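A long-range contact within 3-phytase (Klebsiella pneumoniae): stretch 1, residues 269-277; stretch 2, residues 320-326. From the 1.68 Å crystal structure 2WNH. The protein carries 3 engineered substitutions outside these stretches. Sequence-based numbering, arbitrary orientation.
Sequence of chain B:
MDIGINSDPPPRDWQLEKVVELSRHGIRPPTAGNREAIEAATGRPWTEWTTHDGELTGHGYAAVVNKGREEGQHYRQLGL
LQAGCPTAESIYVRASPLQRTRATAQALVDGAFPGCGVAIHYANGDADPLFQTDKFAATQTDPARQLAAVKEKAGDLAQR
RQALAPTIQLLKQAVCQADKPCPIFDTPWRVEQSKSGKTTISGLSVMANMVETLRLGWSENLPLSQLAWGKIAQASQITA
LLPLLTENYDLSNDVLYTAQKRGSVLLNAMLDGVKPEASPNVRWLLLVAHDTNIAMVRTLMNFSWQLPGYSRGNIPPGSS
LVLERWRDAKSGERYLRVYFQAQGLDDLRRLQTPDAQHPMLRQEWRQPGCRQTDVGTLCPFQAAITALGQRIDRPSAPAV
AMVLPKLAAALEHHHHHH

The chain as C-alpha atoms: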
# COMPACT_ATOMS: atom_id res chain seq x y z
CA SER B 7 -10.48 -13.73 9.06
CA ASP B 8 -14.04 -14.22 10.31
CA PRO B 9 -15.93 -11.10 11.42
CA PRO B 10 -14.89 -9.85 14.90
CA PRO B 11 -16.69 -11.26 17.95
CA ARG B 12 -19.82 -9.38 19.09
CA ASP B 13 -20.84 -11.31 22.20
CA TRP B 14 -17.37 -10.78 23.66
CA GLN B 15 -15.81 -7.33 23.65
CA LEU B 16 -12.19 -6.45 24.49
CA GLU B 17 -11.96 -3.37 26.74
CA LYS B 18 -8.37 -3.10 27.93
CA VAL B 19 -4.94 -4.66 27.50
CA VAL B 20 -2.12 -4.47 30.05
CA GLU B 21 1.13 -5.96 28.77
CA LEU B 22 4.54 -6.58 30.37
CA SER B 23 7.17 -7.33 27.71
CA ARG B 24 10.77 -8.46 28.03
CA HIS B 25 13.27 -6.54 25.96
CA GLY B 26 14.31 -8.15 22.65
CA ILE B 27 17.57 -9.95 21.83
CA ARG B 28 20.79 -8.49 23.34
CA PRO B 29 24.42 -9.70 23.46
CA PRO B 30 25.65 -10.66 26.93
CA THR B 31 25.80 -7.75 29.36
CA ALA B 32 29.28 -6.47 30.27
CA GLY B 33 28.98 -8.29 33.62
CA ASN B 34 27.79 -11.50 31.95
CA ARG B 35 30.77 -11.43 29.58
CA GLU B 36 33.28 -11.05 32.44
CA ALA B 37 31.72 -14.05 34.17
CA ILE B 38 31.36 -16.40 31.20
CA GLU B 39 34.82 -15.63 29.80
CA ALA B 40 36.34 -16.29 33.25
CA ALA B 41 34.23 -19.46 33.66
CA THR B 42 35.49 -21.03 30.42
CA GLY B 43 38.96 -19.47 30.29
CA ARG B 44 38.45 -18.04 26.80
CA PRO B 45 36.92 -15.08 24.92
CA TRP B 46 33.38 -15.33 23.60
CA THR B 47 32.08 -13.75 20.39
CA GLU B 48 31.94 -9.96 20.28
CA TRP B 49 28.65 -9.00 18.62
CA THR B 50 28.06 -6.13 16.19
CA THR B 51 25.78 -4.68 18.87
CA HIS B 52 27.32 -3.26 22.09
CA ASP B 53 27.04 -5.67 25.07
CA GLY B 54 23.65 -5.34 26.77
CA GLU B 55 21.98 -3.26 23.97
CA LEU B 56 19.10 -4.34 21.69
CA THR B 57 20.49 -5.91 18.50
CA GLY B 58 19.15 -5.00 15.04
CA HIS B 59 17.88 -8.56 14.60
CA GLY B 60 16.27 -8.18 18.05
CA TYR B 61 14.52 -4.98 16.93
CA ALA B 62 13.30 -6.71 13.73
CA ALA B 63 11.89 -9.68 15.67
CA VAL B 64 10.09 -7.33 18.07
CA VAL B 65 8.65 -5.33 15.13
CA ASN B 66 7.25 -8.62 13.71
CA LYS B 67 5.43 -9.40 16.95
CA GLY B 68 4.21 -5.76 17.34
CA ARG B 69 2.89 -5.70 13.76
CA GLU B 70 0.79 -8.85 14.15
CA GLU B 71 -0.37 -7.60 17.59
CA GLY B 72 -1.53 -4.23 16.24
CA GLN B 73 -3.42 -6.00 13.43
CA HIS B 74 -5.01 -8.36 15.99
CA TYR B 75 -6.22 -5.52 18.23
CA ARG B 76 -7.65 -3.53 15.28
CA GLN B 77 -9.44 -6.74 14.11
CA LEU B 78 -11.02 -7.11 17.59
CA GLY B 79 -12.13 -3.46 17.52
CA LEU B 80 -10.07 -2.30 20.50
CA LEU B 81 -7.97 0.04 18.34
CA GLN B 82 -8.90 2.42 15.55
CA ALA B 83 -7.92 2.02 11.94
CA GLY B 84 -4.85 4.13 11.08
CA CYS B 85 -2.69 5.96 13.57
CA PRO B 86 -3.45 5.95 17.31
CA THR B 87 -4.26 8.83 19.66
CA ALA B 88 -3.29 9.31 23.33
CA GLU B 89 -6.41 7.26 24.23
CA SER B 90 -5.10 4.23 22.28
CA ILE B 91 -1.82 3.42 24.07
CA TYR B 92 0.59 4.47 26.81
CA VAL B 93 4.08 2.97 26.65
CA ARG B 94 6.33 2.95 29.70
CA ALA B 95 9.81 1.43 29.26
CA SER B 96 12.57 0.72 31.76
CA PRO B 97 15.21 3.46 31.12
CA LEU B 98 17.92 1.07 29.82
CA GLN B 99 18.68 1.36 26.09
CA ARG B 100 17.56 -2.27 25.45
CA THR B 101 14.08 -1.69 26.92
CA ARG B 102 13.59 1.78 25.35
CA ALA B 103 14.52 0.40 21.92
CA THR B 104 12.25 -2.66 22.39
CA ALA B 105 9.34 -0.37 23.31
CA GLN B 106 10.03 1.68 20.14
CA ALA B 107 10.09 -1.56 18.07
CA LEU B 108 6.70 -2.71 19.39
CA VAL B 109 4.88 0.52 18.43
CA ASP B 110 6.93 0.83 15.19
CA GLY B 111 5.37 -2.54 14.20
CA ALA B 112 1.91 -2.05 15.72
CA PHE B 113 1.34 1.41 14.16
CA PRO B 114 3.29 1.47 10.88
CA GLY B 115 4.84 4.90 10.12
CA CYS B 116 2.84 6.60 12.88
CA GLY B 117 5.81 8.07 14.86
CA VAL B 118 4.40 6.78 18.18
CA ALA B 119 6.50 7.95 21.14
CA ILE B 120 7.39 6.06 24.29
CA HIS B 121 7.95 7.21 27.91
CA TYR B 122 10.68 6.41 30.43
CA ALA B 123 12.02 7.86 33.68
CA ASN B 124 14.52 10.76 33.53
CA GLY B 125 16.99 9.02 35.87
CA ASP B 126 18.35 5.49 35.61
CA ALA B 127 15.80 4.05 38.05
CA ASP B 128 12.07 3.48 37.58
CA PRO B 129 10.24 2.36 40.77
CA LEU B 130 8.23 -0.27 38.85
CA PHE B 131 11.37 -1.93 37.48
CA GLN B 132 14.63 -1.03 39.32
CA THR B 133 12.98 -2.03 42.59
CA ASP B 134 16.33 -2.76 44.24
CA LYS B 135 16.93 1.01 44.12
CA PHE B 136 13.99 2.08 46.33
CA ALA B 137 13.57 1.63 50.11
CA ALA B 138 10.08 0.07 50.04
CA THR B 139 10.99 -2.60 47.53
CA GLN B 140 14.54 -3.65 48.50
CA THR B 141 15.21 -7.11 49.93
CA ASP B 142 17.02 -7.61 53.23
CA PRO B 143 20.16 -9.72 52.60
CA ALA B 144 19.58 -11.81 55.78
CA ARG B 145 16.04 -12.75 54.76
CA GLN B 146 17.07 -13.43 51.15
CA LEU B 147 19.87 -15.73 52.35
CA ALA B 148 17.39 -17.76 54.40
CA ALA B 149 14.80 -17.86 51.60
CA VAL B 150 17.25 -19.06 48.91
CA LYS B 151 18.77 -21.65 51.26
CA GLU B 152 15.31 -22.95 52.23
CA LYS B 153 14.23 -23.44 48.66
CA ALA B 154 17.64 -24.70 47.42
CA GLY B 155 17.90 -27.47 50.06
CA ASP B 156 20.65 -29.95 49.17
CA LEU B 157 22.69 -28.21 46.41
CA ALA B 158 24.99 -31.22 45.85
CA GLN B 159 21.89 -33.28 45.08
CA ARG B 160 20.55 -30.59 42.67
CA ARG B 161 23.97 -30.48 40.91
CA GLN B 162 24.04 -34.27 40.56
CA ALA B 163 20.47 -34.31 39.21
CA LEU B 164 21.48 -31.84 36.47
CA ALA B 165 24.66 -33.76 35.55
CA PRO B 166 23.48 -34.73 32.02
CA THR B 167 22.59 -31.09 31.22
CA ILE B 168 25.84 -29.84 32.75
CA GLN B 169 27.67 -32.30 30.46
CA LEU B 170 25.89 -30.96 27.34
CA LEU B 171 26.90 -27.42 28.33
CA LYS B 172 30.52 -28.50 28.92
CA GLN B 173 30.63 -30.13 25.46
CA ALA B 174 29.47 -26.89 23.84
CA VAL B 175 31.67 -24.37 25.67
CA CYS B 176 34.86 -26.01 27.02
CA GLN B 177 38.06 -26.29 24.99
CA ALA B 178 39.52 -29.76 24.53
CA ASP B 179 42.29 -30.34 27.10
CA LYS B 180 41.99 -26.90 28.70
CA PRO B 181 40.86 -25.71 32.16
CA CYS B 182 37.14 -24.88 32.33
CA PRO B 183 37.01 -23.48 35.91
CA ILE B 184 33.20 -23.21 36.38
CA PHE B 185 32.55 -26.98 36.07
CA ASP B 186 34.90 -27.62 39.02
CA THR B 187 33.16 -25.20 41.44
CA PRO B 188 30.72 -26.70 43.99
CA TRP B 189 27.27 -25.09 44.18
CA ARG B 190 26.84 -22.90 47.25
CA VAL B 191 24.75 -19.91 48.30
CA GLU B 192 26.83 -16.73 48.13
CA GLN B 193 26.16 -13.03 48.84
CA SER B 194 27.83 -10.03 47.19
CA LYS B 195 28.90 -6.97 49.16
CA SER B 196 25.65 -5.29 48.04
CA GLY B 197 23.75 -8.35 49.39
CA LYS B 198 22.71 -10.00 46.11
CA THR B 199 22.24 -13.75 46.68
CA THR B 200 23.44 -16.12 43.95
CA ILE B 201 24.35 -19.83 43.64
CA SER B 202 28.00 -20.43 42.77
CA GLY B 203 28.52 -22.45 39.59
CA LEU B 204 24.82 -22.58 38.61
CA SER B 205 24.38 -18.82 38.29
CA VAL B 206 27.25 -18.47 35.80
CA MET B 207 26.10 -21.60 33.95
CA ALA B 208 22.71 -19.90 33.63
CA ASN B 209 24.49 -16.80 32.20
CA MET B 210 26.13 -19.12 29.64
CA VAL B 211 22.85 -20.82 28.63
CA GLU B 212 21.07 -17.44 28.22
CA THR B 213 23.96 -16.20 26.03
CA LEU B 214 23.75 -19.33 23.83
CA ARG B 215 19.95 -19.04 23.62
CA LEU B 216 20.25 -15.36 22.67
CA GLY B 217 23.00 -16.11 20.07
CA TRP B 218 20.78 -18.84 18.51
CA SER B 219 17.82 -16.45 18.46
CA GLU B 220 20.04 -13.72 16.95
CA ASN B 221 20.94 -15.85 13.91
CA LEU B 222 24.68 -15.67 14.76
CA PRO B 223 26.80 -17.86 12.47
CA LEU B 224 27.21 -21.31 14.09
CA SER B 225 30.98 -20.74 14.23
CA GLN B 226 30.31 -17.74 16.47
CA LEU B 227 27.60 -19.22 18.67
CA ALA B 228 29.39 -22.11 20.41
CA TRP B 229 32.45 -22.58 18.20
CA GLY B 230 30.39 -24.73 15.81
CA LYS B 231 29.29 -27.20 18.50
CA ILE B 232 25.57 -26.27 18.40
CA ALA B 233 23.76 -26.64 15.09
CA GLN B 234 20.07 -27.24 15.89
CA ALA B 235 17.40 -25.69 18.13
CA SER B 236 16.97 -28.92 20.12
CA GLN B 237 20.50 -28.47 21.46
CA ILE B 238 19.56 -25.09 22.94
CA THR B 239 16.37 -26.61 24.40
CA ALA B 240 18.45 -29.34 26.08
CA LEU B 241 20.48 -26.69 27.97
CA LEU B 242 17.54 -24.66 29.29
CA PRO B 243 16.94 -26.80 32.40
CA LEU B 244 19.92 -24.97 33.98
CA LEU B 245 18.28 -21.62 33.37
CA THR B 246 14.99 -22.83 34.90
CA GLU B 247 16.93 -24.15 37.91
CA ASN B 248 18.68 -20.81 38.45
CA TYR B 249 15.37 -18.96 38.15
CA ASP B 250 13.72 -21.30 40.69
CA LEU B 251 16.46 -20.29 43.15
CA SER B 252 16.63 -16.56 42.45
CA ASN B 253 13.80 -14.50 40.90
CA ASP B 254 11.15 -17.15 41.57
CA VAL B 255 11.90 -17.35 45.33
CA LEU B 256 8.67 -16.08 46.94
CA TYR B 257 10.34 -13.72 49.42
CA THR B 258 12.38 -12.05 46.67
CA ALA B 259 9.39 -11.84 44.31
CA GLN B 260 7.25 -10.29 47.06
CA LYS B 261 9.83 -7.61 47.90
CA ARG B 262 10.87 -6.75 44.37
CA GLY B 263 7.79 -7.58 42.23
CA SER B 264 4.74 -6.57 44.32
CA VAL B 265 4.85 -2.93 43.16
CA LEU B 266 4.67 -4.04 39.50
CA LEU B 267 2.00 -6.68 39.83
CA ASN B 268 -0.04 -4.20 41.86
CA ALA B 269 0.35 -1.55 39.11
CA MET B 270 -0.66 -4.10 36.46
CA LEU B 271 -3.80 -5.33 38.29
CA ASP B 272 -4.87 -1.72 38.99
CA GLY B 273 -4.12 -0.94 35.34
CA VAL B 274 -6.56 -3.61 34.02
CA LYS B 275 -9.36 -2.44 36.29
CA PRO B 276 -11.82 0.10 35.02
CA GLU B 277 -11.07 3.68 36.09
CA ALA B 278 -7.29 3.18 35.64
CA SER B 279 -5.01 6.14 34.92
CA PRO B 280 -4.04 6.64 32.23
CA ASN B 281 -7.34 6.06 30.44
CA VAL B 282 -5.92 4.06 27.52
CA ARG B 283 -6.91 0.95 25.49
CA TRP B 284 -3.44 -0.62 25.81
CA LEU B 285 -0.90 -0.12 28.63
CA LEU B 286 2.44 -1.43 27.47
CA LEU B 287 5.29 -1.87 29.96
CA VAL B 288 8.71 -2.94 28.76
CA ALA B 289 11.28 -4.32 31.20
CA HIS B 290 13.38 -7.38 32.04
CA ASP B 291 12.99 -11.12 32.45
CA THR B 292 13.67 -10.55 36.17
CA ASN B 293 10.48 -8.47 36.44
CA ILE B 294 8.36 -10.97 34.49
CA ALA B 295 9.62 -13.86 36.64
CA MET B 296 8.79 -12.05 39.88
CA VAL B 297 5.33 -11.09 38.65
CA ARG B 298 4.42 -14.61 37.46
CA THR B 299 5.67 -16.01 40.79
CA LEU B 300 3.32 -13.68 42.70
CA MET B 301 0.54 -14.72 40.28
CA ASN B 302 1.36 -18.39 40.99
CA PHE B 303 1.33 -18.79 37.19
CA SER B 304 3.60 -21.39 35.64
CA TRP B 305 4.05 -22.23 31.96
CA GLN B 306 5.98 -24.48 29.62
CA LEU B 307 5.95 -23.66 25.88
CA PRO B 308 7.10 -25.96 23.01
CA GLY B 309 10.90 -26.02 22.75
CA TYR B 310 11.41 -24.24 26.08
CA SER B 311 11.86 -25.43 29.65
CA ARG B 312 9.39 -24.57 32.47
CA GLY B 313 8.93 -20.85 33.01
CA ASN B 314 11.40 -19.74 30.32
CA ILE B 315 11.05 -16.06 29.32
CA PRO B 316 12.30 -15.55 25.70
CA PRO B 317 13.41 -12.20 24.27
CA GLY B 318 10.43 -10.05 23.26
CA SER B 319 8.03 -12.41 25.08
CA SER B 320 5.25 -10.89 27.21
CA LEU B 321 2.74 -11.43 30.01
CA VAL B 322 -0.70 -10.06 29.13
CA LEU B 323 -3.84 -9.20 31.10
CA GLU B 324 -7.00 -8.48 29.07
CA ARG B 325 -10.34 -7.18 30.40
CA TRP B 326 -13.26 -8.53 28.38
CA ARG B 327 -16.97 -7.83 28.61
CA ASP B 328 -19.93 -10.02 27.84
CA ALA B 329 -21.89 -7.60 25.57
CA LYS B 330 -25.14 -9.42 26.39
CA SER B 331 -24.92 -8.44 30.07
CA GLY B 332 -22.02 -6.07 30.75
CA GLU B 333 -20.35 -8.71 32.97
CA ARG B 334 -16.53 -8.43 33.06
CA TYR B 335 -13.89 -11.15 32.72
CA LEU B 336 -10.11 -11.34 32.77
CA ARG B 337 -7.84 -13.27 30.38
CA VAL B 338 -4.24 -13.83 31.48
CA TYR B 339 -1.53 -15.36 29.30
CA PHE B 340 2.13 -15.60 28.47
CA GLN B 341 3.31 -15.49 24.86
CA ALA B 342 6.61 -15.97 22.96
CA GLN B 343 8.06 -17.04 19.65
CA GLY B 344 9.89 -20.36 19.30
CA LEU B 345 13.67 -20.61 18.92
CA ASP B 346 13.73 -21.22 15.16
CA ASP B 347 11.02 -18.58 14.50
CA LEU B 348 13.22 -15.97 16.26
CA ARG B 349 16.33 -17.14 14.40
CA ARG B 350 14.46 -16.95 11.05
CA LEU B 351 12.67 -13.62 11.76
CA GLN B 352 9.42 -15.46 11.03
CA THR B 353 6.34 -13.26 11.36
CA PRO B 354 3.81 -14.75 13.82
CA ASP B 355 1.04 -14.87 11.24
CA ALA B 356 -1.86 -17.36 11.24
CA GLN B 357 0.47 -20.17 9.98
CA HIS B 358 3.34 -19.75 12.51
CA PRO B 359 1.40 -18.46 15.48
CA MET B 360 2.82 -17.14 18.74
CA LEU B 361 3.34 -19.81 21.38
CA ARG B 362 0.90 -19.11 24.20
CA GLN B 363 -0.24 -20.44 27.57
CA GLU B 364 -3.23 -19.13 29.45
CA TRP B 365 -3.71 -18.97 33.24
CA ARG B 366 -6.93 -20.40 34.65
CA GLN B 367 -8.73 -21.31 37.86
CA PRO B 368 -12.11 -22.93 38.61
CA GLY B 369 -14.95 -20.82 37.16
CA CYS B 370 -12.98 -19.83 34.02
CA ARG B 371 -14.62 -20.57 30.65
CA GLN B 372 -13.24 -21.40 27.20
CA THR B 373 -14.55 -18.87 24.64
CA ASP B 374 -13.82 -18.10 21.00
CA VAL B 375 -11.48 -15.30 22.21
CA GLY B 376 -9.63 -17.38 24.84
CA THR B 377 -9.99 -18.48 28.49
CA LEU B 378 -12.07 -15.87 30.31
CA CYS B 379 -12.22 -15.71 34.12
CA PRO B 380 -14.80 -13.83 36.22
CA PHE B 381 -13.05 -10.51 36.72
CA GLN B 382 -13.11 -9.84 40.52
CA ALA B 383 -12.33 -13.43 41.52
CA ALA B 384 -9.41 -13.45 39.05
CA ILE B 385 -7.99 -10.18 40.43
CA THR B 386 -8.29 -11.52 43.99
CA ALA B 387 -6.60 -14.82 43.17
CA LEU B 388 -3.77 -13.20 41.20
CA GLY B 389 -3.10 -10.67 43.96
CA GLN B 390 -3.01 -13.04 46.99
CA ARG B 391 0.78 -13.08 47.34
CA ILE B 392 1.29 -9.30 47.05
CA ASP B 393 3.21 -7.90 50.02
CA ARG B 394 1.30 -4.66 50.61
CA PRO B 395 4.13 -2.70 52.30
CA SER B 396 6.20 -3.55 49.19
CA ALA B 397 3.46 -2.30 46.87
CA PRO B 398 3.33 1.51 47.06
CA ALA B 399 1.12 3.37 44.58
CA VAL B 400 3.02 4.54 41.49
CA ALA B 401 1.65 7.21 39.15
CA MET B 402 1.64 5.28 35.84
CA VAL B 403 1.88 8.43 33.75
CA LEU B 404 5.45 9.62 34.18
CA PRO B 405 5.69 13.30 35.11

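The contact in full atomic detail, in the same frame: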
# COMPACT_ATOMS: atom_id res chain seq x y z
N ALA B 269 0.54 -2.55 40.17
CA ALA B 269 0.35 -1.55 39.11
C ALA B 269 -0.40 -2.15 37.92
O ALA B 269 -1.28 -1.50 37.32
CB ALA B 269 1.67 -0.95 38.67
N MET B 270 -0.04 -3.39 37.59
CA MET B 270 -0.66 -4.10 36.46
C MET B 270 -2.11 -4.47 36.73
O MET B 270 -2.97 -4.29 35.86
CB MET B 270 0.16 -5.36 36.09
CG MET B 270 1.49 -5.05 35.40
SD MET B 270 2.49 -6.54 35.25
CE MET B 270 1.57 -7.51 34.06
N LEU B 271 -2.41 -5.00 37.92
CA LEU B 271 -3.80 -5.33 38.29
C LEU B 271 -4.70 -4.08 38.38
O LEU B 271 -5.83 -4.08 37.89
CB LEU B 271 -3.87 -6.11 39.61
CG LEU B 271 -3.19 -7.49 39.60
CD1 LEU B 271 -3.16 -7.99 41.02
CD2 LEU B 271 -3.95 -8.45 38.66
N ASP B 272 -4.18 -3.01 38.97
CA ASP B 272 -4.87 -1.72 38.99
C ASP B 272 -5.05 -1.20 37.57
O ASP B 272 -6.09 -0.62 37.24
CB ASP B 272 -4.09 -0.72 39.83
CG ASP B 272 -4.34 -0.89 41.32
OD1 ASP B 272 -5.24 -1.68 41.70
OD2 ASP B 272 -3.66 -0.21 42.12
N GLY B 273 -4.05 -1.43 36.72
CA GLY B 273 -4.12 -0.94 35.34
C GLY B 273 -5.19 -1.62 34.48
O GLY B 273 -5.64 -1.04 33.50
N VAL B 274 -5.58 -2.85 34.81
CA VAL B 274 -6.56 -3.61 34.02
C VAL B 274 -7.98 -3.41 34.54
O VAL B 274 -8.96 -3.81 33.91
CB VAL B 274 -6.18 -5.13 33.91
CG1 VAL B 274 -6.57 -5.90 35.20
CG2 VAL B 274 -6.82 -5.75 32.66
N LYS B 275 -8.08 -2.80 35.72
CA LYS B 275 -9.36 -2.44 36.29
C LYS B 275 -9.94 -1.23 35.59
O LYS B 275 -9.19 -0.38 35.07
CB LYS B 275 -9.22 -2.16 37.78
CG LYS B 275 -9.05 -3.40 38.60
CD LYS B 275 -8.87 -3.02 40.04
CE LYS B 275 -8.41 -4.22 40.83
NZ LYS B 275 -7.42 -3.81 41.86
N PRO B 276 -11.28 -1.14 35.54
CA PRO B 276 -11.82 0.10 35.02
C PRO B 276 -11.36 1.27 35.90
O PRO B 276 -10.92 1.07 37.04
CB PRO B 276 -13.34 -0.12 35.12
CG PRO B 276 -13.50 -1.61 35.08
CD PRO B 276 -12.34 -2.09 35.91
N GLU B 277 -11.41 2.46 35.35
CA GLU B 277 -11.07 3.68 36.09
C GLU B 277 -9.55 3.86 36.30
O GLU B 277 -9.13 4.72 37.06
CB GLU B 277 -11.89 3.83 37.41
CG GLU B 277 -13.32 3.19 37.44
CD GLU B 277 -14.25 3.51 36.23
OE1 GLU B 277 -13.89 4.30 35.31
OE2 GLU B 277 -15.38 2.96 36.20
N SER B 320 6.00 -11.76 26.30
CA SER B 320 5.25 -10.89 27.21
C SER B 320 4.16 -11.62 27.99
O SER B 320 3.68 -12.66 27.56
CB SER B 320 4.65 -9.69 26.48
OG SER B 320 3.60 -10.09 25.63
N LEU B 321 3.84 -11.04 29.15
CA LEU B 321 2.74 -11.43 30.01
C LEU B 321 1.62 -10.42 29.74
O LEU B 321 1.84 -9.20 29.76
CB LEU B 321 3.21 -11.33 31.47
CG LEU B 321 2.29 -11.83 32.56
CD1 LEU B 321 1.91 -13.30 32.34
CD2 LEU B 321 3.06 -11.68 33.89
N VAL B 322 0.42 -10.93 29.48
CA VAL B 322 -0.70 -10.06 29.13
C VAL B 322 -1.89 -10.28 30.04
O VAL B 322 -2.29 -11.43 30.27
CB VAL B 322 -1.14 -10.25 27.65
CG1 VAL B 322 -2.34 -9.31 27.34
CG2 VAL B 322 0.02 -10.00 26.67
N LEU B 323 -2.50 -9.17 30.48
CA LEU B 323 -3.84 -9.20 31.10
C LEU B 323 -4.81 -8.47 30.17
O LEU B 323 -4.53 -7.34 29.75
CB LEU B 323 -3.82 -8.46 32.43
CG LEU B 323 -2.72 -8.81 33.42
CD1 LEU B 323 -2.81 -7.87 34.65
CD2 LEU B 323 -2.79 -10.27 33.83
N GLU B 324 -5.94 -9.10 29.88
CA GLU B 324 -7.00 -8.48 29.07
C GLU B 324 -8.32 -8.45 29.84
O GLU B 324 -8.78 -9.48 30.32
CB GLU B 324 -7.22 -9.29 27.78
CG GLU B 324 -6.10 -9.14 26.73
CD GLU B 324 -6.22 -10.12 25.55
OE1 GLU B 324 -7.12 -11.01 25.56
OE2 GLU B 324 -5.40 -10.02 24.61
N ARG B 325 -8.96 -7.28 29.89
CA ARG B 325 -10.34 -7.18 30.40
C ARG B 325 -11.32 -7.27 29.25
O ARG B 325 -11.26 -6.47 28.31
CB ARG B 325 -10.57 -5.87 31.16
CG ARG B 325 -11.91 -5.88 31.92
CD ARG B 325 -12.10 -4.61 32.70
NE ARG B 325 -12.57 -3.49 31.90
CZ ARG B 325 -11.89 -2.36 31.71
NH1 ARG B 325 -10.67 -2.20 32.22
NH2 ARG B 325 -12.42 -1.39 30.98
N TRP B 326 -12.21 -8.26 29.34
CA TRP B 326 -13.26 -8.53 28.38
C TRP B 326 -14.62 -8.31 29.00
O TRP B 326 -14.79 -8.41 30.20
CB TRP B 326 -13.18 -9.98 27.90
CG TRP B 326 -12.01 -10.26 26.99
CD1 TRP B 326 -10.70 -10.55 27.37
CD2 TRP B 326 -12.02 -10.29 25.56
NE1 TRP B 326 -9.93 -10.75 26.26
CE2 TRP B 326 -10.70 -10.60 25.13
CE3 TRP B 326 -13.01 -10.07 24.59
CZ2 TRP B 326 -10.35 -10.70 23.77
CZ3 TRP B 326 -12.66 -10.18 23.23
CH2 TRP B 326 -11.34 -10.50 22.84
O HOH W 1 -8.66 0.13 32.50

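A helix that begins earlier in the chain packs against the strand 320-326, and Val274 also makes contact. The two axes run in nearly the same direction, 25° apart, and approach to 9.1 Å. That spacing leaves room for one layer of side chains. On the strand, alternation decides which residues take part: Leu321, Leu323 and Arg325 point toward the helix, while Val322 and Glu324 point away.

Leu323 is the centre of the apolar part. Its chi1 is m and its chi2 is t, an extended form that carries CD1 to the helix. There CD1 lies 4.1 Å from Met270 CB and 4.2 Å from Leu271 CD2. CD1 also rests 3.8 Å from the backbone atom Met270 O. Leu271 starts out pointing away from the strand, but its m, t conformation brings the end of the side chain back nearer, so it still touches Leu323.

Met270 points toward the strand. Its chi angles are m, t and p. The last torsion turns the terminal methyl, and Met270 CE comes to 4.4 Å from Leu321 CD2. This is a loose contact at the margin of the apolar cluster. Leu321 is t, p.

Val274 sits one turn after Met270 and also points toward the strand. With chi1 at 79° (p), its CG2 lies 4.0 Å from Leu323 CB and 4.0 Å from Arg325 CB. One methyl thus meets the bases of two strand side chains. The shortest CA-CA distance across the contact is here, 6.3 Å between Val274 CA and Arg325 CA.

Arg325 makes the polar part. Chi1 and chi2 are both t, so the chain first extends; chi3 is p and bends it. The guanidinium then reaches the chain just past Val274. Arg325 NH1 donates a hydrogen bond to Val274 O at 2.9 Å, with an angle of 158°. The acceptor lies at the guanidinium edge, near its plane, as a good N-H donor requires. Pro276 lies over one face of the group, with Pro276 N 3.5 Å from Arg325 NH1 and Pro276 CG 3.8 Å from Arg325 NE. Arg325 NE and NH2 are hydrogen-bonded elsewhere in the structure.

Water 1 extends this link. It accepts from Arg325 NH1 at 3.1 Å to its O and donates to Lys275 O at 2.7 Å from the same atom. The arginine therefore holds the turn both directly and through water.

Lys275 itself points away from the strand. Its NZ forms a salt bridge with Asp272 OD1 at 3.1 Å, within its own stretch.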